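Local coordinates for xylose isomerase domain protein (Alicyclobacillus acidocaldarius subsp. acidocaldarius, PDB 3U0H), which is probably an isomerase of the xylose isomerase-like TIM-barrel family, though its substrate and reaction are not established, at residues A[146-151]-A[216-221]; A[110-115]-A[151-156]. One frame throughout, in Å; residues are numbered along the deposited sequence.

How the interactions relate
Both interactions tie together loops that lead out of strands of one eight-stranded parallel TIM barrel, and their centres lie about 17 Å apart on the same side of the chain's centre. The long excursion between strand 137-141 and helix 159-169 serves both: its 146-151 part meets the loop after strand 201-206 in interaction 1, and its 151-156 part meets the start of helix 113-131 in interaction 2. R151 belongs to both segments. Along the chain the order is 110-115, 146-151, 151-156, 216-221, so the two contacts interleave. One excursion thus reaches back to the loop and helix that follow strand 100-104, and forward, past strand 174-179, to the loop after strand 201-206.

Interaction 1: residues A[146-151]-A[216-221]; sequences HHLRHR and AHDGKR. With EDO (1,2-ethanediol), chain D.
H147 lies flat against H217, the imidazoles stacked face to face with centroids 3.7 Å apart and planes 13° from parallel. H147 CG stands between the backbone N and the carbonyl carbon (chi1 66°), from where the ring reaches 216-218. CE1 of H147 sits over the centre of the H217 ring, and D218 N donates to H147 NE2 at 3.0 Å, almost straight at 173° and close to the ring plane. Histidine suits the place because one flat group offers both a face and an in-plane acceptor. An alanine here would probably leave the D218 amide without its acceptor and one face of H217 without its stacking partner. Next to this pair, L148 CD1 touches D218 CB at 4.1 Å, and a water joins H146 N to A216 O.

Further out, G219 N donates to H217 ND1 within a type I turn from H217 to K220. R221 grips D218 side-on, NE to the carbonyl O and NH2 to OD1 at 2.7 Å. D218 OD1 also accepts from O2 of a 1,2-ethanediol molecule, which probably came from the crystallisation liquor. Since NE2 accepts a backbone hydrogen, H147 is likely to be neutral, with its proton on ND1.

Interaction 2: residues A[110-115]-A[151-156]; sequences DEEPVR and RRYPFV
Y153 lays one face of its ring against P113, whose CD stands 3.8 Å from the ring centroid and only 11° off the normal, a CH-pi contact. Y153 belongs to a two-stranded antiparallel ribbon, 108-109 with 153-154, added to the surface of the TIM barrel, and its ring packs from there onto the start of helix 113-131; it pairs with M109 through backbone hydrogen bonds. A proline fits well at the first turn of that helix, where no amide hydrogen is needed, and its CD, polarised by the nitrogen it is bonded to, makes a good partner for an aromatic face.

The opposite face of the tyrosine is met by its own neighbour R152, whose CG lies 3.2 Å above the ring plane and toward the rim, so that the ring is held between an arginine methylene and the proline. CG anti to the backbone N (chi1 168°) puts that methylene over the ring, and the bends at chi2 and chi3 carry the rest of the chain on from there. Around the ring, E111 O comes to 3.3 Å from Y153 CD2. E112, in the N-cap position of the helix, brings its carboxylate near the phenol end, its plane turned 85° from the ring. That acidic group, together with D110 and E111, faces R151 and R152 at distances too long for salt bridges, a diffuse pairing of opposite charges that is likely to favour the approach of the two segments.

Beyond the two segments, P154 packs on E112 of the second subunit and R115 forms a salt bridge with D161 of that subunit, which places this corner at a subunit interface. Where the ribbon ends, just after M109 and just before Y153, D110 turns its carboxylate to the other segment: R152 N donates to D110 OD1 at 3.0 Å, reaching the oxygen nearly along its C-O axis.

Interaction 1: residues A[146-151]-A[216-221]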
loop_
_atom_site.group_PDB
_atom_site.type_symbol
_atom_site.label_atom_id
_atom_site.label_comp_id
_atom_site.label_asym_id
_atom_site.label_seq_id
_atom_site.Cartn_x
_atom_site.Cartn_y
_atom_site.Cartn_z
ATOM N N HIS A 146 6.679 34.812 -11.815
ATOM C CA HIS A 146 5.554 35.443 -11.126
ATOM C C HIS A 146 4.431 35.684 -12.046
ATOM O O HIS A 146 3.289 35.667 -11.618
ATOM C CB HIS A 146 5.974 36.727 -10.418
ATOM C CG HIS A 146 6.935 36.543 -9.244
ATOM N ND1 HIS A 146 6.851 37.289 -8.129
ATOM C CD2 HIS A 146 8.027 35.696 -9.064
ATOM C CE1 HIS A 146 7.816 36.935 -7.267
ATOM N NE2 HIS A 146 8.547 35.963 -7.839
ATOM N N HIS A 147 4.735 35.873 -13.321
ATOM C CA HIS A 147 3.714 36.153 -14.325
ATOM C C HIS A 147 2.799 34.963 -14.505
ATOM O O HIS A 147 1.748 35.106 -15.089
ATOM C CB HIS A 147 4.345 36.580 -15.653
ATOM C CG HIS A 147 5.143 35.499 -16.326
ATOM N ND1 HIS A 147 4.599 34.657 -17.228
ATOM C CD2 HIS A 147 6.471 35.118 -16.177
ATOM C CE1 HIS A 147 5.545 33.745 -17.632
ATOM N NE2 HIS A 147 6.700 34.049 -17.012
ATOM N N LEU A 148 3.165 33.775 -13.978
ATOM C CA LEU A 148 2.289 32.585 -14.093
ATOM C C LEU A 148 1.399 32.431 -12.866
ATOM O O LEU A 148 0.594 31.491 -12.785
ATOM C CB LEU A 148 3.114 31.332 -14.362
ATOM C CG LEU A 148 3.911 31.320 -15.681
ATOM C CD1 LEU A 148 4.875 30.114 -15.685
ATOM C CD2 LEU A 148 3.074 31.311 -16.973
ATOM N N ARG A 149 1.466 33.397 -11.945
ATOM C CA ARG A 149 0.639 33.331 -10.710
ATOM C C ARG A 149 -0.709 34.049 -10.654
ATOM O O ARG A 149 -1.321 34.106 -9.587
ATOM C CB ARG A 149 1.446 33.847 -9.555
ATOM C CG ARG A 149 2.797 33.202 -9.419
ATOM C CD ARG A 149 3.537 33.673 -8.184
ATOM N NE ARG A 149 4.881 33.114 -8.193
ATOM C CZ ARG A 149 5.807 33.300 -7.269
ATOM N NH1 ARG A 149 5.570 34.055 -6.213
ATOM N NH2 ARG A 149 6.989 32.726 -7.420
ATOM N N HIS A 150 -1.214 34.549 -11.775
ATOM C CA HIS A 150 -2.331 35.502 -11.717
ATOM C C HIS A 150 -3.679 34.962 -12.077
ATOM O O HIS A 150 -4.652 35.720 -12.164
ATOM C CB HIS A 150 -1.985 36.746 -12.529
ATOM C CG HIS A 150 -0.690 37.381 -12.083
ATOM N ND1 HIS A 150 -0.460 37.711 -10.798
ATOM C CD2 HIS A 150 0.480 37.687 -12.782
ATOM C CE1 HIS A 150 0.781 38.197 -10.670
ATOM N NE2 HIS A 150 1.358 38.195 -11.891
ATOM N N ARG A 151 -3.759 33.654 -12.254
ATOM C CA ARG A 151 -5.054 32.998 -12.239
ATOM C C ARG A 151 -5.696 33.034 -10.850
ATOM O O ARG A 151 -5.116 33.537 -9.892
ATOM C CB ARG A 151 -4.933 31.572 -12.739
ATOM C CG ARG A 151 -4.511 31.563 -14.190
ATOM C CD ARG A 151 -4.588 30.176 -14.722
ATOM N NE ARG A 151 -3.928 30.182 -15.994
ATOM C CZ ARG A 151 -4.310 29.454 -17.024
ATOM N NH1 ARG A 151 -5.352 28.646 -16.907
ATOM N NH2 ARG A 151 -3.647 29.545 -18.179
ATOM N N ALA A 216 11.635 37.979 -14.090
ATOM C CA ALA A 216 12.106 37.000 -15.032
ATOM C C ALA A 216 10.907 36.267 -15.665
ATOM O O ALA A 216 9.914 35.948 -14.974
ATOM C CB ALA A 216 13.106 36.057 -14.366
ATOM N N HIS A 217 10.954 36.117 -16.996
ATOM C CA HIS A 217 9.903 35.412 -17.747
ATOM C C HIS A 217 10.305 34.011 -18.118
ATOM O O HIS A 217 11.378 33.781 -18.650
ATOM C CB HIS A 217 9.518 36.177 -18.987
ATOM C CG HIS A 217 8.198 35.747 -19.586
ATOM N ND1 HIS A 217 8.043 34.561 -20.237
ATOM C CD2 HIS A 217 6.969 36.423 -19.696
ATOM C CE1 HIS A 217 6.762 34.468 -20.712
ATOM N NE2 HIS A 217 6.110 35.607 -20.374
ATOM N N ASP A 218 9.407 33.083 -17.842
ATOM C CA ASP A 218 9.615 31.660 -18.010
ATOM C C ASP A 218 10.045 31.248 -19.375
ATOM O O ASP A 218 10.746 30.228 -19.520
ATOM C CB ASP A 218 8.325 30.929 -17.678
ATOM C CG ASP A 218 8.490 29.472 -17.656
ATOM O OD1 ASP A 218 9.318 28.952 -16.878
ATOM O OD2 ASP A 218 7.790 28.829 -18.437
ATOM N N GLY A 219 9.620 32.050 -20.346
ATOM C CA GLY A 219 9.678 31.746 -21.771
ATOM C C GLY A 219 10.810 32.492 -22.448
ATOM O O GLY A 219 11.037 32.293 -23.622
ATOM N N LYS A 220 11.511 33.338 -21.695
ATOM C CA LYS A 220 12.561 34.245 -22.210
ATOM C C LYS A 220 13.879 34.150 -21.392
ATOM O O LYS A 220 14.240 35.063 -20.675
ATOM C CB LYS A 220 12.050 35.702 -22.196
ATOM C CG LYS A 220 10.701 35.839 -22.854
ATOM C CD LYS A 220 10.172 37.266 -22.929
ATOM C CE LYS A 220 8.651 37.268 -23.059
ATOM N NZ LYS A 220 8.041 38.586 -22.746
ATOM N N ARG A 221 14.539 32.997 -21.494
ATOM C CA ARG A 221 15.710 32.647 -20.714
ATOM C C ARG A 221 17.040 32.825 -21.483
ATOM O O ARG A 221 17.095 33.005 -22.692
ATOM C CB ARG A 221 15.608 31.173 -20.235
ATOM C CG ARG A 221 14.260 30.726 -19.616
ATOM C CD ARG A 221 14.367 29.358 -18.941
ATOM N NE ARG A 221 13.092 28.978 -18.383
ATOM C CZ ARG A 221 12.861 27.830 -17.754
ATOM N NH1 ARG A 221 13.841 26.925 -17.633
ATOM N NH2 ARG A 221 11.658 27.598 -17.238
HETATM C C1 EDO D . 8.190 24.584 -18.116
HETATM O O1 EDO D . 8.069 25.300 -19.347
HETATM C C2 EDO D . 7.671 25.530 -17.046
HETATM O O2 EDO D . 8.768 26.303 -16.551
HETATM O O HOH W 1 9.353 36.162 -12.129
#

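Interaction 2: residues A[110-115]-A[151-156]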
loop_
_atom_site.group_PDB
_atom_site.type_symbol
_atom_site.label_atom_id
_atom_site.label_comp_id
_atom_site.label_asym_id
_atom_site.label_seq_id
_atom_site.Cartn_x
_atom_site.Cartn_y
_atom_site.Cartn_z
ATOM N N ASP A 110 -7.430 28.309 -12.552
ATOM C CA ASP A 110 -8.776 28.820 -12.344
ATOM C C ASP A 110 -9.752 27.832 -11.713
ATOM O O ASP A 110 -10.775 28.246 -11.206
ATOM C CB ASP A 110 -9.378 29.346 -13.661
ATOM C CG ASP A 110 -8.831 30.712 -14.054
ATOM O OD1 ASP A 110 -8.312 31.456 -13.166
ATOM O OD2 ASP A 110 -8.970 31.054 -15.249
ATOM N N GLU A 111 -9.454 26.538 -11.784
ATOM C CA GLU A 111 -10.330 25.495 -11.241
ATOM C C GLU A 111 -10.326 25.475 -9.707
ATOM O O GLU A 111 -9.329 25.852 -9.062
ATOM C CB GLU A 111 -9.943 24.108 -11.795
ATOM C CG GLU A 111 -10.167 23.976 -13.311
ATOM C CD GLU A 111 -8.879 23.960 -14.174
ATOM O OE1 GLU A 111 -8.013 24.886 -14.092
ATOM O OE2 GLU A 111 -8.744 23.006 -14.978
ATOM N N GLU A 112 -11.464 25.051 -9.144
ATOM C CA GLU A 112 -11.639 24.944 -7.699
ATOM C C GLU A 112 -10.559 24.005 -7.092
ATOM O O GLU A 112 -10.339 22.908 -7.619
ATOM C CB GLU A 112 -13.048 24.423 -7.363
ATOM C CG GLU A 112 -14.157 25.254 -7.972
ATOM C CD GLU A 112 -14.054 26.692 -7.529
ATOM O OE1 GLU A 112 -14.160 26.951 -6.303
ATOM O OE2 GLU A 112 -13.845 27.551 -8.418
ATOM N N PRO A 113 -9.842 24.470 -6.029
ATOM C CA PRO A 113 -8.710 23.787 -5.394
ATOM C C PRO A 113 -9.000 22.361 -4.972
ATOM O O PRO A 113 -8.184 21.500 -5.260
ATOM C CB PRO A 113 -8.445 24.636 -4.146
ATOM C CG PRO A 113 -8.798 25.994 -4.561
ATOM C CD PRO A 113 -10.007 25.827 -5.450
ATOM N N VAL A 114 -10.126 22.095 -4.305
ATOM C CA VAL A 114 -10.282 20.774 -3.775
ATOM C C VAL A 114 -10.323 19.755 -4.906
ATOM O O VAL A 114 -9.706 18.685 -4.784
ATOM C CB VAL A 114 -11.482 20.603 -2.845
ATOM C CG1 VAL A 114 -12.797 20.962 -3.522
ATOM C CG2 VAL A 114 -11.463 19.162 -2.297
ATOM N N ARG A 115 -10.970 20.118 -6.021
ATOM C CA ARG A 115 -11.055 19.270 -7.222
ATOM C C ARG A 115 -9.701 19.150 -7.929
ATOM O O ARG A 115 -9.276 18.073 -8.309
ATOM C CB ARG A 115 -12.039 19.862 -8.247
ATOM C CG ARG A 115 -13.411 20.279 -7.667
ATOM C CD ARG A 115 -14.496 19.260 -7.934
ATOM N NE ARG A 115 -15.732 19.582 -7.221
ATOM C CZ ARG A 115 -16.960 19.415 -7.712
ATOM N NH1 ARG A 115 -17.138 18.959 -8.934
ATOM N NH2 ARG A 115 -18.020 19.716 -6.979
ATOM N N ARG A 151 -3.759 33.654 -12.254
ATOM C CA ARG A 151 -5.054 32.998 -12.239
ATOM C C ARG A 151 -5.696 33.034 -10.850
ATOM O O ARG A 151 -5.116 33.537 -9.892
ATOM C CB ARG A 151 -4.933 31.572 -12.739
ATOM C CG ARG A 151 -4.511 31.563 -14.190
ATOM C CD ARG A 151 -4.588 30.176 -14.722
ATOM N NE ARG A 151 -3.928 30.182 -15.994
ATOM C CZ ARG A 151 -4.310 29.454 -17.024
ATOM N NH1 ARG A 151 -5.352 28.646 -16.907
ATOM N NH2 ARG A 151 -3.647 29.545 -18.179
ATOM N N ARG A 152 -6.898 32.497 -10.770
ATOM C CA ARG A 152 -7.775 32.694 -9.637
ATOM C C ARG A 152 -7.216 32.192 -8.292
ATOM O O ARG A 152 -7.300 32.905 -7.311
ATOM C CB ARG A 152 -9.137 32.044 -9.972
ATOM C CG ARG A 152 -10.148 31.873 -8.830
ATOM C CD ARG A 152 -10.832 33.122 -8.326
ATOM N NE ARG A 152 -11.629 33.778 -9.365
ATOM C CZ ARG A 152 -12.805 33.369 -9.839
ATOM N NH1 ARG A 152 -13.387 32.248 -9.410
ATOM N NH2 ARG A 152 -13.382 34.096 -10.782
ATOM N N TYR A 153 -6.623 30.996 -8.293
ATOM C CA TYR A 153 -6.101 30.299 -7.085
ATOM C C TYR A 153 -4.578 29.912 -7.173
ATOM O O TYR A 153 -4.076 29.644 -8.283
ATOM C CB TYR A 153 -6.915 29.029 -6.821
ATOM C CG TYR A 153 -8.394 29.258 -6.632
ATOM C CD1 TYR A 153 -8.876 29.865 -5.473
ATOM C CD2 TYR A 153 -9.304 28.838 -7.585
ATOM C CE1 TYR A 153 -10.230 30.071 -5.265
ATOM C CE2 TYR A 153 -10.671 29.041 -7.393
ATOM C CZ TYR A 153 -11.112 29.646 -6.226
ATOM O OH TYR A 153 -12.444 29.855 -6.027
ATOM N N PRO A 154 -3.842 29.967 -6.020
ATOM C CA PRO A 154 -2.449 29.563 -6.051
ATOM C C PRO A 154 -2.321 28.063 -6.028
ATOM O O PRO A 154 -3.155 27.403 -5.391
ATOM C CB PRO A 154 -1.874 30.118 -4.729
ATOM C CG PRO A 154 -3.073 30.331 -3.844
ATOM C CD PRO A 154 -4.122 30.801 -4.821
ATOM N N PHE A 155 -1.317 27.550 -6.762
ATOM C CA PHE A 155 -0.855 26.187 -6.590
ATOM C C PHE A 155 0.616 26.165 -6.156
ATOM O O PHE A 155 0.984 26.996 -5.362
ATOM C CB PHE A 155 -1.152 25.337 -7.825
ATOM C CG PHE A 155 -0.998 23.892 -7.607
ATOM C CD1 PHE A 155 -1.425 23.293 -6.407
ATOM C CD2 PHE A 155 -0.361 23.111 -8.548
ATOM C CE1 PHE A 155 -1.262 21.940 -6.192
ATOM C CE2 PHE A 155 -0.203 21.750 -8.310
ATOM C CZ PHE A 155 -0.688 21.171 -7.143
ATOM N N VAL A 156 1.448 25.281 -6.675
ATOM C CA VAL A 156 2.854 25.179 -6.262
ATOM C C VAL A 156 3.720 26.243 -6.908
ATOM O O VAL A 156 3.787 26.311 -8.127
ATOM C CB VAL A 156 3.439 23.787 -6.604
ATOM C CG1 VAL A 156 4.951 23.680 -6.345
ATOM C CG2 VAL A 156 2.686 22.735 -5.789
#